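Local coordinates for probable chemoreceptor (Methyl-accepting chemotaxis) transmembrane protein (Rhizobium meliloti, PDB 6D8V) that probably serves as a transmembrane chemotaxis receptor whose sensory domain binds quaternary ammonium compounds, here 1,1-dimethyl-prolinium, at residues E75-Y80 / A118-E123; G43-S48 / M159-M164; I172-L177 / K200-P205; G27-A32 / G66-S71. One frame throughout, in Å; residues are numbered along the deposited sequence.

Interaction 1. Residues E75-Y80 / A118-E123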
loop_
_atom_site.group_PDB
_atom_site.type_symbol
_atom_site.label_atom_id
_atom_site.label_comp_id
_atom_site.label_asym_id
_atom_site.label_seq_id
_atom_site.Cartn_x
_atom_site.Cartn_y
_atom_site.Cartn_z
ATOM N N GLU A 75 -5.176 -9.877 -15.366
ATOM C CA GLU A 75 -6.058 -10.980 -15.713
ATOM C C GLU A 75 -5.256 -12.253 -15.957
ATOM O O GLU A 75 -4.292 -12.244 -16.732
ATOM C CB GLU A 75 -6.880 -10.628 -16.954
ATOM C CG GLU A 75 -7.312 -11.825 -17.782
ATOM C CD GLU A 75 -6.560 -11.932 -19.094
ATOM O OE1 GLU A 75 -5.486 -11.308 -19.220
ATOM O OE2 GLU A 75 -7.046 -12.639 -20.004
ATOM N N GLU A 76 -5.664 -13.340 -15.300
ATOM C CA GLU A 76 -5.116 -14.656 -15.593
ATOM C C GLU A 76 -5.082 -14.870 -17.110
ATOM O O GLU A 76 -6.023 -14.473 -17.808
ATOM C CB GLU A 76 -5.962 -15.742 -14.917
ATOM C CG GLU A 76 -5.191 -16.994 -14.496
ATOM C CD GLU A 76 -4.454 -16.818 -13.177
ATOM O OE1 GLU A 76 -4.581 -15.737 -12.566
ATOM O OE2 GLU A 76 -3.752 -17.759 -12.749
ATOM N N PRO A 77 -4.034 -15.511 -17.644
ATOM C CA PRO A 77 -3.820 -15.499 -19.104
ATOM C C PRO A 77 -4.999 -16.015 -19.919
ATOM O O PRO A 77 -5.428 -17.165 -19.755
ATOM C CB PRO A 77 -2.582 -16.389 -19.280
ATOM C CG PRO A 77 -2.541 -17.234 -18.055
ATOM C CD PRO A 77 -3.057 -16.364 -16.950
ATOM N N LYS A 78 -5.505 -15.152 -20.811
ATOM C CA LYS A 78 -6.660 -15.341 -21.700
ATOM C C LYS A 78 -8.001 -15.401 -20.963
ATOM O O LYS A 78 -9.034 -15.621 -21.605
ATOM C CB LYS A 78 -6.542 -16.597 -22.585
ATOM C CG LYS A 78 -7.024 -17.910 -21.960
ATOM C CD LYS A 78 -8.507 -18.189 -22.212
ATOM C CE LYS A 78 -9.047 -19.251 -21.260
ATOM N NZ LYS A 78 -10.536 -19.308 -21.270
ATOM N N ALA A 79 -8.033 -15.157 -19.655
ATOM C CA ALA A 79 -9.211 -15.506 -18.864
ATOM C C ALA A 79 -10.414 -14.617 -19.184
ATOM O O ALA A 79 -11.541 -15.115 -19.286
ATOM C CB ALA A 79 -8.871 -15.435 -17.376
ATOM N N TYR A 80 -10.208 -13.305 -19.329
ATOM C CA TYR A 80 -11.339 -12.381 -19.418
ATOM C C TYR A 80 -12.222 -12.643 -20.634
ATOM O O TYR A 80 -13.394 -13.010 -20.486
ATOM C CB TYR A 80 -10.863 -10.924 -19.431
ATOM C CG TYR A 80 -11.967 -9.948 -19.076
ATOM C CD1 TYR A 80 -12.278 -9.675 -17.746
ATOM C CD2 TYR A 80 -12.719 -9.323 -20.065
ATOM C CE1 TYR A 80 -13.299 -8.794 -17.412
ATOM C CE2 TYR A 80 -13.741 -8.441 -19.736
ATOM C CZ TYR A 80 -14.026 -8.183 -18.410
ATOM N N ALA A 118 2.488 -8.643 -16.873
ATOM C CA ALA A 118 1.793 -9.629 -16.045
ATOM C C ALA A 118 2.816 -10.493 -15.312
ATOM O O ALA A 118 3.085 -11.643 -15.670
ATOM C CB ALA A 118 0.856 -10.473 -16.900
ATOM N N ASP A 119 3.385 -9.924 -14.245
ATOM C CA ASP A 119 4.399 -10.610 -13.441
ATOM C C ASP A 119 3.687 -11.396 -12.344
ATOM O O ASP A 119 3.540 -10.931 -11.213
ATOM C CB ASP A 119 5.399 -9.610 -12.874
ATOM C CG ASP A 119 6.592 -10.282 -12.227
ATOM O OD1 ASP A 119 6.662 -11.529 -12.269
ATOM O OD2 ASP A 119 7.464 -9.571 -11.682
ATOM N N TYR A 120 3.253 -12.615 -12.689
ATOM C CA TYR A 120 2.448 -13.426 -11.775
ATOM C C TYR A 120 3.186 -13.763 -10.483
ATOM O O TYR A 120 2.543 -13.966 -9.446
ATOM C CB TYR A 120 2.004 -14.719 -12.463
ATOM C CG TYR A 120 1.012 -14.523 -13.590
ATOM C CD1 TYR A 120 0.362 -13.311 -13.765
ATOM C CD2 TYR A 120 0.721 -15.557 -14.477
ATOM C CE1 TYR A 120 -0.545 -13.127 -14.793
ATOM C CE2 TYR A 120 -0.188 -15.382 -15.511
ATOM C CZ TYR A 120 -0.816 -14.164 -15.663
ATOM O OH TYR A 120 -1.718 -13.973 -16.684
ATOM N N ALA A 121 4.513 -13.858 -10.518
ATOM C CA ALA A 121 5.255 -14.135 -9.294
ATOM C C ALA A 121 5.481 -12.889 -8.449
ATOM O O ALA A 121 5.987 -13.002 -7.325
ATOM C CB ALA A 121 6.596 -14.790 -9.625
ATOM N N ALA A 122 5.121 -11.713 -8.959
ATOM C CA ALA A 122 5.290 -10.483 -8.202
ATOM C C ALA A 122 4.359 -10.471 -6.997
ATOM O O ALA A 122 3.284 -11.074 -6.997
ATOM C CB ALA A 122 5.025 -9.265 -9.086
ATOM N N GLU A 123 4.785 -9.764 -5.953
ATOM C CA GLU A 123 4.000 -9.756 -4.728
ATOM C C GLU A 123 2.566 -9.313 -4.990
ATOM O O GLU A 123 1.626 -9.908 -4.461
ATOM C CB GLU A 123 4.665 -8.859 -3.691
ATOM C CG GLU A 123 5.208 -9.615 -2.504
ATOM C CD GLU A 123 5.574 -8.690 -1.374
ATOM O OE1 GLU A 123 5.771 -7.487 -1.642
ATOM O OE2 GLU A 123 5.653 -9.162 -0.222
#
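Tyr120 reaches across to Glu75 and Pro77 in a contact between two loops, one leaving strand 70-75 and the other leading into helix 123-131, within the ligand-binding PDC module. The Tyr120 side chain lies about 10 Å from the bound 1,1-dimethyl-prolinium. The contact is small and mixed in character: a phenol bonded to a main-chain carbonyl, with the ring lying obliquely against a proline. Tyr120 OH donates to Glu75 O at 3.1 Å, and that carbonyl oxygen lies at the edge of the ring, near its plane. The precise place of the hydroxyl is less sure, because it is modelled too close to the proline. Beside it, Pro77 CD approaches Tyr120 CE2 to 3.4 Å. With CG anti to the carbonyl carbon (chi1 -68°), the Tyr120 ring leaves its type I turn, Asp119 to Ala122, toward the other loop. There Glu76 to Ala79 form a type II turn, closed by Ala79 N to Glu76 O at 2.8 Å. A bond from Phe99 N to OE1 holds the Glu75 carboxylate, while the Tyr120 ring also stacks with Tyr125. A phenylalanine in place of Tyr120 would probably leave Glu75 O without its hydroxyl donor and thin the contact with Pro77. Because the acceptor is a main-chain oxygen, the bond, if placed correctly, would probably tie the tyrosine to the course of the loop rather than to a particular side chain.

Interaction 2. Residues G43-S48 / M159-M164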
loop_
_atom_site.group_PDB
_atom_site.type_symbol
_atom_site.label_atom_id
_atom_site.label_comp_id
_atom_site.label_asym_id
_atom_site.label_seq_id
_atom_site.Cartn_x
_atom_site.Cartn_y
_atom_site.Cartn_z
ATOM N N GLY A 43 -19.559 -9.221 -13.136
ATOM C CA GLY A 43 -19.689 -8.743 -14.504
ATOM C C GLY A 43 -19.159 -9.716 -15.532
ATOM O O GLY A 43 -19.608 -9.702 -16.688
ATOM N N HIS A 44 -18.212 -10.562 -15.130
ATOM C CA HIS A 44 -17.719 -11.621 -15.995
ATOM C C HIS A 44 -18.654 -12.824 -15.969
ATOM O O HIS A 44 -19.009 -13.367 -17.023
ATOM C CB HIS A 44 -16.307 -12.014 -15.561
ATOM C CG HIS A 44 -15.655 -13.028 -16.450
ATOM N ND1 HIS A 44 -15.987 -14.365 -16.425
ATOM C CD2 HIS A 44 -14.668 -12.905 -17.370
ATOM C CE1 HIS A 44 -15.243 -15.020 -17.299
ATOM N NE2 HIS A 44 -14.434 -14.156 -17.885
ATOM N N ALA A 45 -19.081 -13.237 -14.773
ATOM C CA ALA A 45 -19.958 -14.398 -14.659
ATOM C C ALA A 45 -21.186 -14.266 -15.554
ATOM O O ALA A 45 -21.576 -15.224 -16.229
ATOM C CB ALA A 45 -20.380 -14.600 -13.202
ATOM N N GLY A 46 -21.803 -13.089 -15.583
ATOM C CA GLY A 46 -23.054 -12.930 -16.298
ATOM C C GLY A 46 -22.952 -12.167 -17.602
ATOM O O GLY A 46 -23.967 -11.699 -18.127
ATOM N N GLN A 47 -21.741 -12.050 -18.144
ATOM C CA GLN A 47 -21.482 -11.253 -19.343
ATOM C C GLN A 47 -22.252 -9.935 -19.293
ATOM O O GLN A 47 -22.936 -9.539 -20.242
ATOM C CB GLN A 47 -21.811 -12.037 -20.614
ATOM C CG GLN A 47 -20.601 -12.293 -21.533
ATOM C CD GLN A 47 -19.825 -11.024 -21.894
ATOM O OE1 GLN A 47 -18.993 -10.549 -21.118
ATOM N NE2 GLN A 47 -20.094 -10.476 -23.078
ATOM N N SER A 48 -22.140 -9.263 -18.145
ATOM C CA SER A 48 -22.699 -7.932 -17.963
ATOM C C SER A 48 -21.738 -6.832 -18.382
ATOM O O SER A 48 -22.172 -5.696 -18.604
ATOM C CB SER A 48 -23.093 -7.717 -16.497
ATOM O OG SER A 48 -23.911 -8.771 -16.020
ATOM N N MET A 159 -13.037 -13.293 -8.942
ATOM C CA MET A 159 -13.633 -14.608 -9.140
ATOM C C MET A 159 -14.780 -14.538 -10.139
ATOM O O MET A 159 -15.525 -13.554 -10.181
ATOM C CB MET A 159 -14.141 -15.185 -7.819
ATOM C CG MET A 159 -13.105 -15.236 -6.716
ATOM S SD MET A 159 -11.809 -16.451 -7.003
ATOM C CE MET A 159 -12.787 -17.945 -7.145
ATOM N N SER A 160 -14.923 -15.595 -10.941
ATOM C CA SER A 160 -15.990 -15.669 -11.940
ATOM C C SER A 160 -16.523 -17.101 -11.935
ATOM O O SER A 160 -15.945 -17.992 -12.563
ATOM C CB SER A 160 -15.492 -15.248 -13.314
ATOM O OG SER A 160 -16.565 -15.183 -14.231
ATOM N N ASN A 161 -17.627 -17.311 -11.214
ATOM C CA ASN A 161 -18.248 -18.630 -11.084
ATOM C C ASN A 161 -17.300 -19.634 -10.429
ATOM O O ASN A 161 -17.060 -20.727 -10.945
ATOM C CB ASN A 161 -18.736 -19.153 -12.439
ATOM C CG ASN A 161 -20.195 -18.819 -12.706
ATOM O OD1 ASN A 161 -20.519 -18.181 -13.706
ATOM N ND2 ASN A 161 -21.083 -19.249 -11.808
ATOM N N GLY A 162 -16.755 -19.255 -9.274
ATOM C CA GLY A 162 -15.955 -20.158 -8.470
ATOM C C GLY A 162 -14.558 -20.458 -8.979
ATOM O O GLY A 162 -13.844 -21.239 -8.339
ATOM N N ARG A 163 -14.140 -19.882 -10.104
ATOM C CA ARG A 163 -12.780 -20.034 -10.608
ATOM C C ARG A 163 -12.183 -18.648 -10.801
ATOM O O ARG A 163 -12.798 -17.793 -11.449
ATOM C CB ARG A 163 -12.758 -20.821 -11.925
ATOM C CG ARG A 163 -13.468 -22.171 -11.856
ATOM C CD ARG A 163 -12.577 -23.261 -11.265
ATOM N NE ARG A 163 -13.351 -24.283 -10.561
ATOM C CZ ARG A 163 -12.919 -25.519 -10.323
ATOM N NH1 ARG A 163 -11.719 -25.899 -10.747
ATOM N NH2 ARG A 163 -13.689 -26.380 -9.668
ATOM N N MET A 164 -10.999 -18.420 -10.232
ATOM C CA MET A 164 -10.413 -17.087 -10.286
ATOM C C MET A 164 -9.876 -16.811 -11.683
ATOM O O MET A 164 -9.320 -17.694 -12.341
ATOM C CB MET A 164 -9.309 -16.926 -9.232
ATOM C CG MET A 164 -7.894 -17.192 -9.728
ATOM S SD MET A 164 -6.600 -16.547 -8.631
ATOM C CE MET A 164 -6.914 -14.784 -8.704
#
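Ser160, at a hairpin between strands 149-160 and 163-173, meets His44 and Ala45 at the last turn of the long helix 2-45. The hydroxyl OG of Ser160 carries most of the contact. It lies at the edge of the His44 imidazole, near the ring plane, and shares a hydrogen bond with ND1 in which either group could donate. The modelled separation of 2.4 Å is very short and doubtful in detail at this resolution. Both groups are anti to their own backbone N (chi1 -176° for His44, -174° for Ser160), a placement that turns them to each other. Alongside, Ala45 CB rests 4.0 Å from Ser160 OG and 3.6 Å from Asn161 OD1, so the methyl borders the polar pair. The helix ends just here in a Schellman motif, with Ser48 N bonded to Gly43 O and Gln47 N to His44 O. On the far nitrogen, His44 NE2 makes a weak hydrogen bond to Ala79 O. Putting a leucine at His44 would probably leave Ser160 OG and Ala79 O without their imidazole partner and weaken the tie between helix and hairpin. Using both ring nitrogens, one histidine thus probably links the helix end to a hairpin and, more weakly, to a separate loop.

Interaction 3. Residues I172-L177 / K200-P205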
loop_
_atom_site.group_PDB
_atom_site.type_symbol
_atom_site.label_atom_id
_atom_site.label_comp_id
_atom_site.label_asym_id
_atom_site.label_seq_id
_atom_site.Cartn_x
_atom_site.Cartn_y
_atom_site.Cartn_z
ATOM N N ILE A 172 -1.446 2.782 -3.007
ATOM C CA ILE A 172 -1.173 3.890 -2.104
ATOM C C ILE A 172 0.265 4.309 -2.352
ATOM O O ILE A 172 1.196 3.533 -2.093
ATOM C CB ILE A 172 -1.376 3.505 -0.631
ATOM C CG1 ILE A 172 -2.773 2.915 -0.407
ATOM C CG2 ILE A 172 -1.160 4.713 0.258
ATOM C CD1 ILE A 172 -3.067 2.569 1.044
ATOM N N SER A 173 0.446 5.515 -2.877
ATOM C CA SER A 173 1.787 6.015 -3.120
ATOM C C SER A 173 2.485 6.280 -1.796
ATOM O O SER A 173 1.866 6.719 -0.822
ATOM C CB SER A 173 1.738 7.288 -3.958
ATOM O OG SER A 173 1.418 8.414 -3.166
ATOM N N LEU A 174 3.786 5.996 -1.754
ATOM C CA LEU A 174 4.526 6.262 -0.532
ATOM C C LEU A 174 4.508 7.743 -0.178
ATOM O O LEU A 174 4.703 8.097 0.992
ATOM C CB LEU A 174 5.956 5.750 -0.666
ATOM C CG LEU A 174 6.281 4.371 -0.083
ATOM C CD1 LEU A 174 5.142 3.410 -0.278
ATOM C CD2 LEU A 174 7.548 3.820 -0.731
ATOM N N ALA A 175 4.260 8.611 -1.163
ATOM C CA ALA A 175 4.105 10.039 -0.907
ATOM C C ALA A 175 2.790 10.345 -0.203
ATOM O O ALA A 175 2.763 11.121 0.759
ATOM C CB ALA A 175 4.191 10.808 -2.216
ATOM N N ALA A 176 1.692 9.749 -0.676
ATOM C CA ALA A 176 0.403 9.911 -0.009
ATOM C C ALA A 176 0.494 9.574 1.475
ATOM O O ALA A 176 -0.062 10.293 2.315
ATOM C CB ALA A 176 -0.659 9.042 -0.687
ATOM N N LEU A 177 1.176 8.474 1.818
ATOM C CA LEU A 177 1.358 8.138 3.229
ATOM C C LEU A 177 2.107 9.251 3.955
ATOM O O LEU A 177 1.664 9.742 4.999
ATOM C CB LEU A 177 2.107 6.813 3.366
ATOM C CG LEU A 177 1.410 5.513 3.015
ATOM C CD1 LEU A 177 2.328 4.352 3.341
ATOM C CD2 LEU A 177 0.096 5.388 3.779
ATOM N N LYS A 200 10.466 -2.520 6.439
ATOM C CA LYS A 200 10.929 -1.636 5.382
ATOM C C LYS A 200 10.355 -0.237 5.605
ATOM O O LYS A 200 9.274 -0.075 6.187
ATOM C CB LYS A 200 10.500 -2.170 4.008
ATOM C CG LYS A 200 10.786 -3.645 3.732
ATOM C CD LYS A 200 11.989 -3.800 2.818
ATOM C CE LYS A 200 11.998 -5.139 2.079
ATOM N NZ LYS A 200 10.766 -5.343 1.252
ATOM N N TRP A 201 11.086 0.779 5.129
ATOM C CA TRP A 201 10.678 2.174 5.297
ATOM C C TRP A 201 9.543 2.506 4.332
ATOM O O TRP A 201 9.720 2.423 3.110
ATOM C CB TRP A 201 11.849 3.121 5.065
ATOM C CG TRP A 201 12.865 3.192 6.165
ATOM C CD1 TRP A 201 14.030 2.473 6.257
ATOM C CD2 TRP A 201 12.841 4.060 7.309
ATOM N NE1 TRP A 201 14.727 2.837 7.391
ATOM C CE2 TRP A 201 14.018 3.804 8.056
ATOM C CE3 TRP A 201 11.942 5.025 7.775
ATOM C CZ2 TRP A 201 14.312 4.477 9.247
ATOM C CZ3 TRP A 201 12.240 5.695 8.958
ATOM C CH2 TRP A 201 13.416 5.417 9.676
ATOM N N LEU A 202 8.381 2.892 4.888
ATOM C CA LEU A 202 7.238 3.398 4.134
ATOM C C LEU A 202 7.193 4.919 4.134
ATOM O O LEU A 202 6.782 5.532 3.138
ATOM C CB LEU A 202 5.944 2.838 4.714
ATOM C CG LEU A 202 5.678 1.370 4.448
ATOM C CD1 LEU A 202 4.332 0.977 5.002
ATOM C CD2 LEU A 202 5.733 1.118 2.959
ATOM N N ALA A 203 7.596 5.520 5.252
ATOM C CA ALA A 203 7.734 6.966 5.384
ATOM C C ALA A 203 8.951 7.201 6.254
ATOM O O ALA A 203 8.976 6.750 7.405
ATOM C CB ALA A 203 6.475 7.604 5.998
ATOM N N ALA A 204 9.951 7.883 5.700
ATOM C CA ALA A 204 11.295 7.959 6.245
ATOM C C ALA A 204 11.747 9.402 6.376
ATOM O O ALA A 204 11.083 10.318 5.890
ATOM C CB ALA A 204 12.284 7.195 5.350
ATOM N N PRO A 205 12.873 9.631 7.053
ATOM C CA PRO A 205 13.435 10.991 7.111
ATOM C C PRO A 205 13.936 11.485 5.764
ATOM O O PRO A 205 13.555 12.571 5.321
ATOM C CB PRO A 205 14.598 10.867 8.106
ATOM C CG PRO A 205 14.338 9.650 8.887
ATOM C CD PRO A 205 13.463 8.730 8.061
#
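The first turn of helix 174-183, which leaves strand 163-173 of the ligand-binding module, packs through Leu174 and Leu177 against Leu202, at a classic beta bulge in the following part of the chain. In that bulge Leu202 and Ala203 both face Leu194 of strand 191-195, and the chain turns a corner at Leu202. Three leucines make the contact, with no hydrogen bond between the two segments. Leu174 CD1 meets Leu202 CD2 at 4.0 Å, the two side chains crossing at about a right angle, and Leu174 CG lies 3.5 Å from Leu202 O. One turn along the helix, Leu177 CD1 touches the base of the same side chain, Leu202 CB, at 4.2 Å. Leu202 is therefore approached by Leu174 at a tip methyl and by Leu177 near its root. Its CG stands anti to the carbonyl carbon (chi1 -72°), which turns the branch toward Leu174, where CD2 makes the touch.

The helix start is fixed by Ser173 in the N-cap position: its OG accepts from Ala176 N at 2.8 Å, with an N-H...O angle of 163°. Around the leucines, Trp261 of strand 259-268 touches both Leu177 and Leu202, and Leu177 also lies on Leu194. The contact thus sits where the first sheet gives way to the second, probably the junction of the two halves of the sensory domain. Its chemistry is apolar and buried, so the hold on the junction comes from the fit of branched side chains, while the hydrogen bonds run within the helix start or to other strands and loops, none across the contact.

Interaction 4. Residues G27-A32 / G66-S71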
loop_
_atom_site.group_PDB
_atom_site.type_symbol
_atom_site.label_atom_id
_atom_site.label_comp_id
_atom_site.label_asym_id
_atom_site.label_seq_id
_atom_site.Cartn_x
_atom_site.Cartn_y
_atom_site.Cartn_z
ATOM N N GLY A 27 -8.210 0.272 5.435
ATOM C CA GLY A 27 -9.400 -0.570 5.424
ATOM C C GLY A 27 -10.443 -0.095 4.428
ATOM O O GLY A 27 -11.104 -0.900 3.763
ATOM N N GLU A 28 -10.587 1.228 4.297
ATOM C CA GLU A 28 -11.568 1.783 3.367
ATOM C C GLU A 28 -11.175 1.512 1.918
ATOM O O GLU A 28 -12.038 1.195 1.085
ATOM C CB GLU A 28 -11.748 3.285 3.612
ATOM C CG GLU A 28 -12.540 3.603 4.873
ATOM C CD GLU A 28 -12.774 5.087 5.066
ATOM O OE1 GLU A 28 -12.175 5.673 5.991
ATOM O OE2 GLU A 28 -13.563 5.665 4.294
ATOM N N LEU A 29 -9.875 1.625 1.596
ATOM C CA LEU A 29 -9.421 1.269 0.252
ATOM C C LEU A 29 -9.535 -0.230 0.022
ATOM O O LEU A 29 -9.992 -0.666 -1.042
ATOM C CB LEU A 29 -7.976 1.720 0.012
ATOM C CG LEU A 29 -7.697 3.213 -0.142
ATOM C CD1 LEU A 29 -6.271 3.449 -0.654
ATOM C CD2 LEU A 29 -8.717 3.868 -1.061
ATOM N N ALA A 30 -9.121 -1.036 1.006
ATOM C CA ALA A 30 -9.278 -2.483 0.884
ATOM C C ALA A 30 -10.718 -2.849 0.544
ATOM O O ALA A 30 -10.962 -3.699 -0.321
ATOM C CB ALA A 30 -8.839 -3.175 2.177
ATOM N N ALA A 31 -11.684 -2.201 1.204
ATOM C CA ALA A 31 -13.093 -2.444 0.902
ATOM C C ALA A 31 -13.441 -2.035 -0.523
ATOM O O ALA A 31 -14.190 -2.741 -1.215
ATOM C CB ALA A 31 -13.978 -1.692 1.887
ATOM N N ALA A 32 -12.923 -0.888 -0.977
ATOM C CA ALA A 32 -13.166 -0.468 -2.354
ATOM C C ALA A 32 -12.513 -1.416 -3.351
ATOM O O ALA A 32 -13.067 -1.666 -4.426
ATOM C CB ALA A 32 -12.660 0.961 -2.567
ATOM N N GLY A 66 -9.794 9.629 -2.977
ATOM C CA GLY A 66 -8.618 10.425 -3.267
ATOM C C GLY A 66 -7.330 9.820 -2.755
ATOM O O GLY A 66 -6.254 10.144 -3.273
ATOM N N PHE A 67 -7.411 8.944 -1.756
ATOM C CA PHE A 67 -6.213 8.352 -1.177
ATOM C C PHE A 67 -5.658 7.203 -2.007
ATOM O O PHE A 67 -4.576 6.698 -1.687
ATOM C CB PHE A 67 -6.510 7.885 0.247
ATOM C CG PHE A 67 -5.292 7.529 1.039
ATOM C CD1 PHE A 67 -4.273 8.459 1.228
ATOM C CD2 PHE A 67 -5.171 6.271 1.610
ATOM C CE1 PHE A 67 -3.139 8.136 1.963
ATOM C CE2 PHE A 67 -4.054 5.935 2.352
ATOM C CZ PHE A 67 -3.029 6.875 2.528
ATOM N N ALA A 68 -6.352 6.794 -3.065
ATOM C CA ALA A 68 -5.853 5.769 -3.971
ATOM C C ALA A 68 -5.073 6.415 -5.113
ATOM O O ALA A 68 -5.586 7.312 -5.791
ATOM C CB ALA A 68 -7.010 4.934 -4.516
ATOM N N PHE A 69 -3.830 5.962 -5.320
ATOM C CA PHE A 69 -3.015 6.489 -6.410
ATOM C C PHE A 69 -3.414 5.891 -7.748
ATOM O O PHE A 69 -3.286 6.551 -8.785
ATOM C CB PHE A 69 -1.532 6.217 -6.149
ATOM C CG PHE A 69 -0.599 6.849 -7.159
ATOM C CD1 PHE A 69 -0.168 8.157 -6.999
ATOM C CD2 PHE A 69 -0.124 6.126 -8.253
ATOM C CE1 PHE A 69 0.695 8.737 -7.912
ATOM C CE2 PHE A 69 0.740 6.705 -9.172
ATOM C CZ PHE A 69 1.147 8.008 -9.000
ATOM N N GLY A 70 -3.885 4.649 -7.743
ATOM C CA GLY A 70 -4.195 3.952 -8.977
ATOM C C GLY A 70 -5.048 2.739 -8.725
ATOM O O GLY A 70 -5.091 2.195 -7.613
ATOM N N SER A 71 -5.736 2.308 -9.783
ATOM C CA SER A 71 -6.624 1.155 -9.766
ATOM C C SER A 71 -6.287 0.289 -10.969
ATOM O O SER A 71 -6.177 0.801 -12.090
ATOM C CB SER A 71 -8.095 1.599 -9.805
ATOM O OG SER A 71 -8.988 0.528 -9.554
#
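Leu29 of helix 2-45 points at Phe67 and Ala68, in the loop that runs into strand 70-75, and this one side chain makes the whole link between the two segments. Its CB lifts the chain off the helix and only spans the gap. The closest alpha carbons, Leu29 CA and Ala68 CA, are 7.1 Å apart. CG stands anti to the carbonyl carbon (chi1 -71°), a turn that carries the branch point over to the loop and lets its two methyls part company there. CD1 goes to the aromatic partner, 3.8 Å from Phe67 CD2, and lies equally far from the backbone oxygen Phe67 O. The approach to the ring is oblique, and the two side chains cross at about a right angle. CD2 takes the other branch and meets Ala68 CB at 4.0 Å, methyl against methyl. One leucine thereby spreads over two successive residues of the loop.

Ile172 of strand 163-173 fills in beside both Leu29 and Phe67, while the Phe67 ring also makes a cation-pi contact with Arg180. Polar needs of the loop are met separately: Ala68 O accepts from Lys105 NZ, and Phe69 and Gly70 pair through their backbones with Asp171, a residue of the ligand pocket. No hydrogen bond joins the helix to the loop across the contact itself. A long N-terminal helix packing an apolar side chain such as Leu29 against an antiparallel sheet is in keeping with the PDC sensor fold of the Cache clan.

Interactions 3 and 4 are buried, apolar and leucine-based, whereas interactions 1 and 2 are partly exposed and centre on a hydrogen bond each, that of interaction 1 less surely placed and joined by proline packing. The buried pair touch each other, Ile172 CG1 lying 3.5 Å from Leu29 CD1, in one continuous core. Interactions 2 and 4 fasten different points of helix 2-45 to the same antiparallel sheet, one by a polar bond at its end, the other by packing midway. His44 also brings interaction 2 up to the 75-80 loop of interaction 1. The segments of interactions 2 and 3 take in opposite ends of strand 163-173, though the touching residues lie just beyond it.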